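N-acetylglucosamine-specific lectin (PDB 6A7T) is a C-type lectin that binds N-acetylated sugars such as N-acetylglucosamine and N-acetylgalactosamine without needing calcium. Local coordinates at residues W89-R93 with R102-G106. Numbering follows the deposited sequence.
Sequences WIGAR and RWIDG
In this C-type lectin domain the two segments form the open end of an antiparallel beta hairpin, strand 87-95 with edge strand 100-103. Strand 87-95 bends sharply at Gly-91, centre of an inverse gamma turn (phi/psi -90/52) with a weak Ala-92 N to Ile-90 O bond (3.0 Å). Before the bend Trp-89 bonds by its backbone to Pro-150 and Ile-152 of strand 149-155; beyond it the chain pairs with 102-103, so the bend leads from one sheet to the other. Ala-92 and Trp-103 form a non-hydrogen-bonded pair (CA to CA 4.2 Å), Arg-93 and Arg-102 a hydrogen-bonded one (CA to CA 6.2 Å) with a weak 3.4 Å bond from Arg-93 N to Arg-102 O. Gly-91 O takes the firmer bond from Ile-104 N (2.9 Å) as the second strand enters a type I turn, Trp-103 to Gly-106, closed by Gly-106 N on Trp-103 O (2.9 Å). At phi/psi 90/-2 a CB on Gly-106 would collide with the carbonyl O of Asp-105; glycine suits the position.

The Trp-103 indole (chi1 m, chi2 116°) swings back along 89-93: CE3 lies 3.5 Å from Ala-92 CB and CZ3 4.2 Å from Ile-90 CD1, while Gly-91 O meets the ring edge. Phe-109 and Trp-138 pack edge-to-face with this indole, which touches Thr-65, a calcium ligand. Ile-104 rests CG2 4.0 Å from Ala-92 N and reaches Trp-49 of helix 49-58. Arg-93 and Arg-102 share a sheet face but part: Arg-93 salt-bridges Glu-50, whereas Arg-102, salt-bridged to Asp-100, spans the turn, its NH1 donating to Gly-106 O at 2.8 Å.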
loop_
_atom_site.group_PDB
_atom_site.type_symbol
_atom_site.label_atom_id
_atom_site.label_comp_id
_atom_site.label_asym_id
_atom_site.label_seq_id
_atom_site.Cartn_x
_atom_site.Cartn_y
_atom_site.Cartn_z
ATOM N N TRP B 89 -6.671 14.176 15.883
ATOM C CA TRP B 89 -5.339 13.935 15.298
ATOM C C TRP B 89 -5.216 12.491 14.786
ATOM O O TRP B 89 -5.644 11.529 15.433
ATOM C CB TRP B 89 -4.233 14.276 16.302
ATOM C CG TRP B 89 -4.250 15.693 16.796
ATOM C CD1 TRP B 89 -4.310 16.109 18.104
ATOM C CD2 TRP B 89 -4.204 16.889 15.996
ATOM N NE1 TRP B 89 -4.308 17.474 18.166
ATOM C CE2 TRP B 89 -4.300 17.980 16.892
ATOM C CE3 TRP B 89 -4.152 17.166 14.632
ATOM C CZ2 TRP B 89 -4.239 19.302 16.451
ATOM C CZ3 TRP B 89 -4.146 18.472 14.192
ATOM C CH2 TRP B 89 -4.163 19.538 15.101
ATOM N N ILE B 90 -4.531 12.389 13.638
ATOM C CA ILE B 90 -4.175 11.088 13.016
ATOM C C ILE B 90 -2.675 11.055 12.666
ATOM O O ILE B 90 -1.964 12.019 12.747
ATOM C CB ILE B 90 -5.083 10.820 11.815
ATOM C CG1 ILE B 90 -4.860 11.779 10.649
ATOM C CG2 ILE B 90 -6.571 10.808 12.241
ATOM C CD1 ILE B 90 -5.613 11.367 9.382
ATOM N N GLY B 91 -2.223 9.878 12.186
ATOM C CA GLY B 91 -0.798 9.597 12.150
ATOM C C GLY B 91 -0.118 10.019 10.858
ATOM O O GLY B 91 0.652 9.196 10.266
ATOM N N ALA B 92 -0.290 11.256 10.433
ATOM C CA ALA B 92 0.415 11.731 9.274
ATOM C C ALA B 92 0.875 13.149 9.574
ATOM O O ALA B 92 0.166 13.874 10.292
ATOM C CB ALA B 92 -0.466 11.688 8.067
ATOM N N ARG B 93 2.078 13.480 9.088
ATOM C CA ARG B 93 2.561 14.827 9.100
ATOM C C ARG B 93 3.543 15.025 7.944
ATOM O O ARG B 93 3.888 14.099 7.224
ATOM C CB ARG B 93 3.153 15.262 10.448
ATOM C CG ARG B 93 4.543 14.763 10.790
ATOM C CD ARG B 93 5.098 15.455 12.032
ATOM N NE ARG B 93 5.437 16.878 11.982
ATOM C CZ ARG B 93 5.706 17.618 13.071
ATOM N NH1 ARG B 93 5.820 17.045 14.261
ATOM N NH2 ARG B 93 5.892 18.917 12.970
ATOM N N ARG B 102 2.922 12.080 4.437
ATOM C CA ARG B 102 2.689 10.652 4.454
ATOM C C ARG B 102 2.511 10.198 5.904
ATOM O O ARG B 102 2.587 11.004 6.874
ATOM C CB ARG B 102 3.849 9.987 3.699
ATOM C CG ARG B 102 5.194 10.151 4.390
ATOM C CD ARG B 102 6.311 9.393 3.701
ATOM N NE ARG B 102 6.449 9.730 2.295
ATOM C CZ ARG B 102 7.116 8.976 1.428
ATOM N NH1 ARG B 102 7.511 7.770 1.799
ATOM N NH2 ARG B 102 7.357 9.427 0.203
ATOM N N TRP B 103 2.313 8.891 6.091
ATOM C CA TRP B 103 2.104 8.334 7.369
ATOM C C TRP B 103 3.408 8.351 8.155
ATOM O O TRP B 103 4.473 8.342 7.565
ATOM C CB TRP B 103 1.509 6.924 7.297
ATOM C CG TRP B 103 0.239 6.885 6.508
ATOM C CD1 TRP B 103 0.016 6.228 5.332
ATOM C CD2 TRP B 103 -1.022 7.498 6.849
ATOM N NE1 TRP B 103 -1.280 6.411 4.903
ATOM C CE2 TRP B 103 -1.934 7.203 5.823
ATOM C CE3 TRP B 103 -1.447 8.302 7.912
ATOM C CZ2 TRP B 103 -3.241 7.682 5.794
ATOM C CZ3 TRP B 103 -2.747 8.745 7.899
ATOM C CH2 TRP B 103 -3.621 8.464 6.864
ATOM N N ILE B 104 3.300 8.334 9.485
ATOM C CA ILE B 104 4.448 8.540 10.362
ATOM C C ILE B 104 5.388 7.328 10.363
ATOM O O ILE B 104 6.551 7.464 10.826
ATOM C CB ILE B 104 3.992 8.934 11.776
ATOM C CG1 ILE B 104 3.056 7.896 12.390
ATOM C CG2 ILE B 104 3.367 10.320 11.744
ATOM C CD1 ILE B 104 2.781 8.100 13.851
ATOM N N ASP B 105 4.933 6.210 9.782
ATOM C CA ASP B 105 5.765 5.021 9.607
ATOM C C ASP B 105 6.629 5.168 8.363
ATOM O O ASP B 105 7.377 4.256 8.051
ATOM C CB ASP B 105 4.939 3.742 9.543
ATOM C CG ASP B 105 3.992 3.594 8.347
ATOM O OD1 ASP B 105 3.761 4.574 7.637
ATOM O OD2 ASP B 105 3.434 2.477 8.185
ATOM N N GLY B 106 6.481 6.266 7.632
ATOM C CA GLY B 106 7.235 6.475 6.399
ATOM C C GLY B 106 6.530 5.941 5.163
ATOM O O GLY B 106 7.075 6.100 4.044
#